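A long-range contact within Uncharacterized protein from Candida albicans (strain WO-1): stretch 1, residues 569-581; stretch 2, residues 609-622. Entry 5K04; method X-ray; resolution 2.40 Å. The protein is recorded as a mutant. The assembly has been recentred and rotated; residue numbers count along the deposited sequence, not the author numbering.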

ATOM      1  N   VAL A 569      -4.661   3.379  16.292  1.00 43.90           N
ATOM      2  CA  VAL A 569      -3.299   3.642  15.854  1.00 49.89           C
ATOM      3  C   VAL A 569      -2.787   4.878  16.575  1.00 42.42           C
ATOM      4  O   VAL A 569      -3.563   5.746  16.985  1.00 25.79           O
ATOM      5  CB  VAL A 569      -3.230   3.824  14.324  1.00 49.66           C
ATOM      6  CG1 VAL A 569      -3.655   2.522  13.597  1.00 48.27           C
ATOM      7  CG2 VAL A 569      -4.068   5.029  13.883  1.00 34.17           C
ATOM      8  N   ASN A 570      -1.459   4.954  16.733  1.00 43.48           N
ATOM      9  CA  ASN A 570      -0.785   6.111  17.341  1.00 47.01           C
ATOM     10  C   ASN A 570       0.516   6.345  16.570  1.00 43.98           C
ATOM     11  O   ASN A 570       1.551   5.743  16.877  1.00 32.56           O
ATOM     12  CB  ASN A 570      -0.524   5.897  18.830  1.00 43.18           C
ATOM     13  CG  ASN A 570      -0.096   7.190  19.534  1.00 47.82           C
ATOM     14  OD1 ASN A 570       0.262   8.173  18.883  1.00 31.12           O
ATOM     15  ND2 ASN A 570      -0.137   7.188  20.862  1.00 54.05           N
ATOM     16  N   ASP A 571       0.456   7.235  15.579  1.00 39.21           N
ATOM     17  CA  ASP A 571       1.567   7.367  14.640  1.00 43.07           C
ATOM     18  C   ASP A 571       2.743   8.125  15.237  1.00 36.97           C
ATOM     19  O   ASP A 571       3.905   7.816  14.926  1.00 23.12           O
ATOM     20  CB  ASP A 571       1.105   8.054  13.348  1.00 38.36           C
ATOM     21  CG  ASP A 571       0.039   7.238  12.595  1.00 37.76           C
ATOM     22  OD1 ASP A 571      -0.239   6.077  13.000  1.00 25.13           O
ATOM     23  OD2 ASP A 571      -0.530   7.770  11.619  1.00 32.75           O
ATOM     24  N   VAL A 572       2.475   9.113  16.092  1.00 44.26           N
ATOM     25  CA  VAL A 572       3.572   9.853  16.706  1.00 46.46           C
ATOM     26  C   VAL A 572       4.338   8.982  17.700  1.00 40.07           C
ATOM     27  O   VAL A 572       5.562   9.083  17.813  1.00 26.43           O
ATOM     28  CB  VAL A 572       3.036  11.134  17.355  1.00 49.19           C
ATOM     29  CG1 VAL A 572       4.121  11.790  18.172  1.00 53.67           C
ATOM     30  CG2 VAL A 572       2.537  12.093  16.250  1.00 38.55           C
ATOM     31  N   ALA A 573       3.640   8.095  18.416  1.00 46.18           N
ATOM     32  CA  ALA A 573       4.328   7.209  19.350  1.00 42.54           C
ATOM     33  C   ALA A 573       5.281   6.272  18.613  1.00 38.29           C
ATOM     34  O   ALA A 573       6.389   6.001  19.085  1.00 33.69           O
ATOM     35  CB  ALA A 573       3.300   6.422  20.165  1.00 34.15           C
ATOM     36  N   THR A 574       4.864   5.780  17.447  1.00 38.37           N
ATOM     37  CA  THR A 574       5.729   4.950  16.610  1.00 36.37           C
ATOM     38  C   THR A 574       7.057   5.642  16.342  1.00 39.43           C
ATOM     39  O   THR A 574       8.123   5.051  16.524  1.00 26.31           O
ATOM     40  CB  THR A 574       5.012   4.646  15.294  1.00 30.78           C
ATOM     41  OG1 THR A 574       3.820   3.912  15.577  1.00 24.61           O
ATOM     42  CG2 THR A 574       5.891   3.847  14.349  1.00 38.18           C
ATOM     43  N   LYS A 575       7.010   6.915  15.931  1.00 40.52           N
ATOM     44  CA  LYS A 575       8.254   7.636  15.690  1.00 41.40           C
ATOM     45  C   LYS A 575       9.075   7.772  16.969  1.00 39.01           C
ATOM     46  O   LYS A 575      10.303   7.608  16.954  1.00 29.29           O
ATOM     47  CB  LYS A 575       7.958   9.011  15.093  1.00 36.95           C
ATOM     48  CG  LYS A 575       9.240   9.819  14.854  1.00 42.10           C
ATOM     49  CD  LYS A 575       8.974  11.142  14.149  1.00 47.88           C
ATOM     50  CE  LYS A 575       8.541  10.930  12.705  1.00 59.00           C
ATOM     51  NZ  LYS A 575       8.575  12.202  11.925  1.00 67.81           N
ATOM     52  N   LEU A 576       8.407   8.052  18.095  1.00 41.87           N
ATOM     53  CA  LEU A 576       9.115   8.271  19.348  1.00 41.87           C
ATOM     54  C   LEU A 576       9.739   6.985  19.859  1.00 39.09           C
ATOM     55  O   LEU A 576      10.840   7.007  20.427  1.00 29.47           O
ATOM     56  CB  LEU A 576       8.162   8.861  20.386  1.00 34.41           C
ATOM     57  CG  LEU A 576       7.740  10.310  20.132  1.00 40.99           C
ATOM     58  CD1 LEU A 576       6.591  10.721  21.072  1.00 40.53           C
ATOM     59  CD2 LEU A 576       8.943  11.219  20.303  1.00 39.09           C
ATOM     60  N   LYS A 577       9.037   5.860  19.687  1.00 42.99           N
ATOM     61  CA  LYS A 577       9.603   4.567  20.050  1.00 44.61           C
ATOM     62  C   LYS A 577      10.917   4.343  19.323  1.00 38.94           C
ATOM     63  O   LYS A 577      11.908   3.919  19.924  1.00 30.12           O
ATOM     64  CB  LYS A 577       8.616   3.442  19.730  1.00 42.46           C
ATOM     65  CG  LYS A 577       7.360   3.438  20.601  1.00 48.39           C
ATOM     66  CD  LYS A 577       7.683   3.382  22.088  1.00 47.23           C
ATOM     67  CE  LYS A 577       6.427   3.134  22.924  1.00 49.50           C
ATOM     68  NZ  LYS A 577       5.795   1.770  22.715  1.00 43.36           N
ATOM     69  N   LEU A 578      10.943   4.648  18.019  1.00 46.57           N
ATOM     70  CA  LEU A 578      12.153   4.434  17.231  1.00 41.90           C
ATOM     71  C   LEU A 578      13.259   5.390  17.658  1.00 35.36           C
ATOM     72  O   LEU A 578      14.433   5.006  17.704  1.00 34.43           O
ATOM     73  CB  LEU A 578      11.836   4.581  15.745  1.00 40.82           C
ATOM     74  CG  LEU A 578      10.768   3.594  15.262  1.00 42.73           C
ATOM     75  CD1 LEU A 578      10.574   3.713  13.763  1.00 37.51           C
ATOM     76  CD2 LEU A 578      11.139   2.170  15.638  1.00 42.38           C
ATOM     77  N   LEU A 579      12.902   6.628  18.002  1.00 43.00           N
ATOM     78  CA  LEU A 579      13.879   7.534  18.601  1.00 44.48           C
ATOM     79  C   LEU A 579      14.416   6.967  19.904  1.00 41.35           C
ATOM     80  O   LEU A 579      15.638   6.926  20.117  1.00 35.06           O
ATOM     81  CB  LEU A 579      13.256   8.904  18.829  1.00 45.31           C
ATOM     82  CG  LEU A 579      12.825   9.584  17.525  1.00 45.94           C
ATOM     83  CD1 LEU A 579      12.192  10.938  17.791  1.00 39.95           C
ATOM     84  CD2 LEU A 579      14.025   9.740  16.619  1.00 43.87           C
ATOM     85  N   VAL A 580      13.517   6.504  20.782  1.00 41.16           N
ATOM     86  CA  VAL A 580      13.942   5.918  22.056  1.00 44.66           C
ATOM     87  C   VAL A 580      15.035   4.886  21.817  1.00 40.08           C
ATOM     88  O   VAL A 580      16.128   4.960  22.389  1.00 28.07           O
ATOM     89  CB  VAL A 580      12.741   5.295  22.806  1.00 45.03           C
ATOM     90  CG1 VAL A 580      13.229   4.411  23.972  1.00 45.33           C
ATOM     91  CG2 VAL A 580      11.810   6.367  23.339  1.00 37.92           C
ATOM     92  N   TYR A 581      14.755   3.912  20.953  1.00 41.12           N
ATOM     93  CA  TYR A 581      15.729   2.853  20.724  1.00 46.32           C
ATOM     94  C   TYR A 581      16.987   3.403  20.063  1.00 43.37           C
ATOM     95  O   TYR A 581      18.097   2.958  20.364  1.00 28.61           O
ATOM     96  CB  TYR A 581      15.089   1.729  19.897  1.00 45.79           C
ATOM     97  CG  TYR A 581      14.168   0.859  20.735  1.00 45.46           C
ATOM     98  CD1 TYR A 581      14.678  -0.182  21.511  1.00 45.36           C
ATOM     99  CD2 TYR A 581      12.800   1.075  20.760  1.00 38.40           C
ATOM    100  CE1 TYR A 581      13.850  -0.987  22.290  1.00 43.33           C
ATOM    101  CE2 TYR A 581      11.963   0.274  21.532  1.00 40.14           C
ATOM    102  CZ  TYR A 581      12.497  -0.752  22.307  1.00 38.93           C
ATOM    103  OH  TYR A 581      11.663  -1.538  23.075  1.00 27.10           O
ATOM    104  N   PHE A 609      -1.663   9.860  29.924  1.00 42.51           N
ATOM    105  CA  PHE A 609      -0.646   8.875  30.266  1.00 38.91           C
ATOM    106  C   PHE A 609       0.504   8.889  29.271  1.00 36.61           C
ATOM    107  O   PHE A 609       1.675   8.826  29.666  1.00 26.69           O
ATOM    108  CB  PHE A 609      -1.223   7.469  30.360  1.00 36.35           C
ATOM    109  CG  PHE A 609      -0.171   6.441  30.648  1.00 43.02           C
ATOM    110  CD1 PHE A 609       0.506   6.455  31.868  1.00 38.57           C
ATOM    111  CD2 PHE A 609       0.182   5.491  29.702  1.00 41.28           C
ATOM    112  CE1 PHE A 609       1.493   5.535  32.145  1.00 36.60           C
ATOM    113  CE2 PHE A 609       1.176   4.550  29.981  1.00 37.18           C
ATOM    114  CZ  PHE A 609       1.831   4.578  31.202  1.00 39.00           C
ATOM    115  N   ASP A 610       0.189   8.959  27.973  1.00 44.33           N
ATOM    116  CA  ASP A 610       1.245   8.981  26.966  1.00 44.93           C
ATOM    117  C   ASP A 610       2.113  10.228  27.091  1.00 37.52           C
ATOM    118  O   ASP A 610       3.322  10.153  26.868  1.00 25.99           O
ATOM    119  CB  ASP A 610       0.651   8.864  25.561  1.00 41.07           C
ATOM    120  CG  ASP A 610       0.505   7.406  25.106  1.00 44.58           C
ATOM    121  OD1 ASP A 610       1.173   6.519  25.687  1.00 38.37           O
ATOM    122  OD2 ASP A 610      -0.276   7.147  24.163  1.00 39.70           O
ATOM    123  N   ASN A 611       1.530  11.373  27.466  1.00 45.13           N
ATOM    124  CA  ASN A 611       2.352  12.561  27.708  1.00 47.70           C
ATOM    125  C   ASN A 611       3.326  12.330  28.865  1.00 45.27           C
ATOM    126  O   ASN A 611       4.485  12.749  28.798  1.00 27.73           O
ATOM    127  CB  ASN A 611       1.464  13.787  27.965  1.00 39.04           C
ATOM    128  CG  ASN A 611       1.113  14.545  26.664  1.00 47.83           C
ATOM    129  OD1 ASN A 611       1.905  14.582  25.711  1.00 34.49           O
ATOM    130  ND2 ASN A 611      -0.070  15.137  26.625  1.00 49.66           N
ATOM    131  N   LEU A 612       2.880  11.640  29.925  1.00 42.66           N
ATOM    132  CA  LEU A 612       3.775  11.321  31.031  1.00 40.64           C
ATOM    133  C   LEU A 612       4.832  10.300  30.615  1.00 40.22           C
ATOM    134  O   LEU A 612       6.015  10.454  30.935  1.00 28.34           O
ATOM    135  CB  LEU A 612       2.963  10.801  32.212  1.00 44.35           C
ATOM    136  CG  LEU A 612       3.709  10.188  33.401  1.00 47.18           C
ATOM    137  CD1 LEU A 612       4.455  11.261  34.167  1.00 44.71           C
ATOM    138  CD2 LEU A 612       2.718   9.464  34.314  1.00 44.42           C
ATOM    139  N   LEU A 613       4.419   9.257  29.894  1.00 44.01           N
ATOM    140  CA  LEU A 613       5.340   8.213  29.452  1.00 42.52           C
ATOM    141  C   LEU A 613       6.543   8.799  28.720  1.00 42.16           C
ATOM    142  O   LEU A 613       7.695   8.432  28.994  1.00 28.82           O
ATOM    143  CB  LEU A 613       4.597   7.220  28.546  1.00 38.78           C
ATOM    144  CG  LEU A 613       5.416   6.006  28.048  1.00 45.53           C
ATOM    145  CD1 LEU A 613       5.849   5.107  29.212  1.00 36.76           C
ATOM    146  CD2 LEU A 613       4.669   5.191  26.982  1.00 39.26           C
ATOM    147  N   TYR A 614       6.291   9.706  27.770  1.00 37.39           N
ATOM    148  CA  TYR A 614       7.371  10.184  26.920  1.00 38.92           C
ATOM    149  C   TYR A 614       8.193  11.263  27.600  1.00 39.68           C
ATOM    150  O   TYR A 614       9.370  11.431  27.270  1.00 27.91           O
ATOM    151  CB  TYR A 614       6.807  10.637  25.570  1.00 38.77           C
ATOM    152  CG  TYR A 614       6.351   9.422  24.797  1.00 41.30           C
ATOM    153  CD1 TYR A 614       7.279   8.459  24.377  1.00 34.42           C
ATOM    154  CD2 TYR A 614       4.999   9.189  24.542  1.00 37.64           C
ATOM    155  CE1 TYR A 614       6.871   7.302  23.713  1.00 37.46           C
ATOM    156  CE2 TYR A 614       4.584   8.034  23.869  1.00 38.62           C
ATOM    157  CZ  TYR A 614       5.521   7.095  23.454  1.00 40.17           C
ATOM    158  OH  TYR A 614       5.098   5.961  22.789  1.00 25.25           O
ATOM    159  N   LYS A 615       7.598  11.976  28.560  1.00 47.01           N
ATOM    160  CA  LYS A 615       8.396  12.800  29.455  1.00 46.55           C
ATOM    161  C   LYS A 615       9.305  11.930  30.329  1.00 43.67           C
ATOM    162  O   LYS A 615      10.502  12.214  30.466  1.00 31.83           O
ATOM    163  CB  LYS A 615       7.475  13.677  30.302  1.00 43.92           C
ATOM    164  CG  LYS A 615       8.214  14.635  31.231  1.00 53.71           C
ATOM    165  CD  LYS A 615       7.244  15.645  31.862  1.00 58.15           C
ATOM    166  CE  LYS A 615       7.915  16.509  32.926  1.00 57.00           C
ATOM    167  NZ  LYS A 615       8.941  17.436  32.389  1.00 68.18           N
ATOM    168  N   LEU A 616       8.757  10.856  30.909  1.00 40.56           N
ATOM    169  CA  LEU A 616       9.587   9.893  31.629  1.00 41.88           C
ATOM    170  C   LEU A 616      10.724   9.393  30.746  1.00 38.98           C
ATOM    171  O   LEU A 616      11.890   9.424  31.149  1.00 30.06           O
ATOM    172  CB  LEU A 616       8.732   8.722  32.127  1.00 45.02           C
ATOM    173  CG  LEU A 616       7.687   9.019  33.228  1.00 46.10           C
ATOM    174  CD1 LEU A 616       6.978   7.750  33.694  1.00 42.58           C
ATOM    175  CD2 LEU A 616       8.296   9.762  34.414  1.00 41.74           C
ATOM    176  N   TYR A 617      10.404   8.972  29.513  1.00 40.25           N
ATOM    177  CA  TYR A 617      11.443   8.522  28.591  1.00 40.92           C
ATOM    178  C   TYR A 617      12.496   9.606  28.382  1.00 41.92           C
ATOM    179  O   TYR A 617      13.698   9.358  28.527  1.00 31.02           O
ATOM    180  CB  TYR A 617      10.838   8.110  27.254  1.00 43.00           C
ATOM    181  CG  TYR A 617      10.512   6.628  27.108  1.00 41.74           C
ATOM    182  CD1 TYR A 617      11.504   5.650  27.205  1.00 42.07           C
ATOM    183  CD2 TYR A 617       9.218   6.213  26.812  1.00 42.10           C
ATOM    184  CE1 TYR A 617      11.205   4.291  27.032  1.00 39.01           C
ATOM    185  CE2 TYR A 617       8.910   4.867  26.636  1.00 41.85           C
ATOM    186  CZ  TYR A 617       9.900   3.909  26.754  1.00 39.94           C
ATOM    187  OH  TYR A 617       9.568   2.582  26.601  1.00 26.46           O
ATOM    188  N   PHE A 618      12.056  10.827  28.090  1.00 45.37           N
ATOM    189  CA  PHE A 618      12.996  11.903  27.797  1.00 43.69           C
ATOM    190  C   PHE A 618      13.956  12.128  28.961  1.00 45.50           C
ATOM    191  O   PHE A 618      15.172  12.232  28.768  1.00 37.97           O
ATOM    192  CB  PHE A 618      12.232  13.190  27.455  1.00 41.91           C
ATOM    193  CG  PHE A 618      13.127  14.386  27.221  1.00 39.62           C
ATOM    194  CD1 PHE A 618      13.741  14.586  25.990  1.00 35.89           C
ATOM    195  CD2 PHE A 618      13.376  15.293  28.240  1.00 42.69           C
ATOM    196  CE1 PHE A 618      14.573  15.680  25.765  1.00 37.79           C
ATOM    197  CE2 PHE A 618      14.206  16.389  28.032  1.00 49.92           C
ATOM    198  CZ  PHE A 618      14.807  16.583  26.782  1.00 46.32           C
ATOM    199  N   ASN A 619      13.421  12.205  30.183  1.00 50.79           N
ATOM    200  CA  ASN A 619      14.271  12.394  31.353  1.00 48.93           C
ATOM    201  C   ASN A 619      15.223  11.224  31.535  1.00 46.70           C
ATOM    202  O   ASN A 619      16.375  11.406  31.961  1.00 33.10           O
ATOM    203  CB  ASN A 619      13.403  12.581  32.602  1.00 47.30           C
ATOM    204  CG  ASN A 619      12.676  13.917  32.607  1.00 39.44           C
ATOM    205  OD1 ASN A 619      12.375  14.474  31.555  1.00 31.98           O
ATOM    206  ND2 ASN A 619      12.435  14.451  33.795  1.00 48.74           N
ATOM    207  N   LEU A 620      14.751  10.011  31.223  1.00 46.72           N
ATOM    208  CA  LEU A 620      15.563   8.815  31.409  1.00 44.00           C
ATOM    209  C   LEU A 620      16.748   8.810  30.458  1.00 43.05           C
ATOM    210  O   LEU A 620      17.874   8.482  30.853  1.00 34.18           O
ATOM    211  CB  LEU A 620      14.700   7.570  31.201  1.00 45.59           C
ATOM    212  CG  LEU A 620      15.423   6.219  31.235  1.00 49.82           C
ATOM    213  CD1 LEU A 620      16.094   5.999  32.596  1.00 41.53           C
ATOM    214  CD2 LEU A 620      14.474   5.070  30.890  1.00 46.87           C
ATOM    215  N   LEU A 621      16.513   9.189  29.200  1.00 44.17           N
ATOM    216  CA  LEU A 621      17.558   9.144  28.190  1.00 42.40           C
ATOM    217  C   LEU A 621      18.556  10.277  28.378  1.00 35.45           C
ATOM    218  O   LEU A 621      19.760  10.079  28.190  1.00 33.15           O
ATOM    219  CB  LEU A 621      16.919   9.196  26.803  1.00 46.75           C
ATOM    220  CG  LEU A 621      15.917   8.059  26.561  1.00 45.11           C
ATOM    221  CD1 LEU A 621      15.062   8.332  25.336  1.00 44.06           C
ATOM    222  CD2 LEU A 621      16.643   6.730  26.408  1.00 45.40           C
ATOM    223  N   LYS A 622      18.068  11.464  28.762  1.00 49.68           N
ATOM    224  CA  LYS A 622      18.946  12.610  28.997  1.00 54.59           C
ATOM    225  C   LYS A 622      19.936  12.323  30.122  1.00 51.62           C
ATOM    226  O   LYS A 622      21.120  12.669  30.032  1.00 40.72           O
ATOM    227  CB  LYS A 622      18.102  13.853  29.314  1.00 51.05           C
ATOM    228  CG  LYS A 622      18.095  14.904  28.200  1.00 55.08           C
ATOM    229  CD  LYS A 622      17.661  16.273  28.704  1.00 58.57           C
ATOM    230  CE  LYS A 622      18.781  17.298  28.691  1.00 55.20           C
ATOM    231  NZ  LYS A 622      18.906  18.023  27.397  1.00 62.00           N
TER

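No hydrogen bond crosses between these two stretches, although Tyr 614, the residue with the largest area covered in the contact, carries its hydroxyl right up to the opposing helix. The OH of Tyr 614 lies 3.2 Å from CB of Ala 573 and 3.1 Å from CE of Lys 577, so its neighbours there are carbon atoms. The short side chain of Ala 573 leaves room for the hydroxyl. Lys 577 leaves its helix sideways, but its end comes nearer and places CE at the edge of the ring, close to its plane, while NZ is hydrogen-bonded elsewhere in the structure. Leu 576, an m,t rotamer, covers one face: its CD1 sits 4.0 Å from the centroid of the Tyr 614 ring, 11° off the normal, a CH-pi contact, and its CB packs 3.9 Å from CE1 of Tyr 614.

One turn further on, the theme repeats. CG2 of Val 580 lies over a face of Tyr 617, 4.1 Å from the ring centroid, and CG1 of Val 580 approaches CE1 of Tyr 617 to 3.7 Å. The branched valine thus offers both methyls to one flat ring, and its CG2 also reaches CD1 of Leu 621 at 4.3 Å.

The helices run nearly parallel, 18° apart, but their axes come no closer than 11.3 Å; Tyr 614 reaches across this spacing with its hydroxyl end, whereas Tyr 617 lies more crosswise and presents a ring face to Val 580. The contact buries 402 Å² in total, most of it through apolar groups. At its polar end, ND2 of Asn 570 comes within 3.3 Å of OD2 of Asp 610, at an angle too poor for a hydrogen bond. Asn 570 instead serves its own helix as N-cap, its OD1 accepting a weak bond from N of Ala 573 at 3.4 Å.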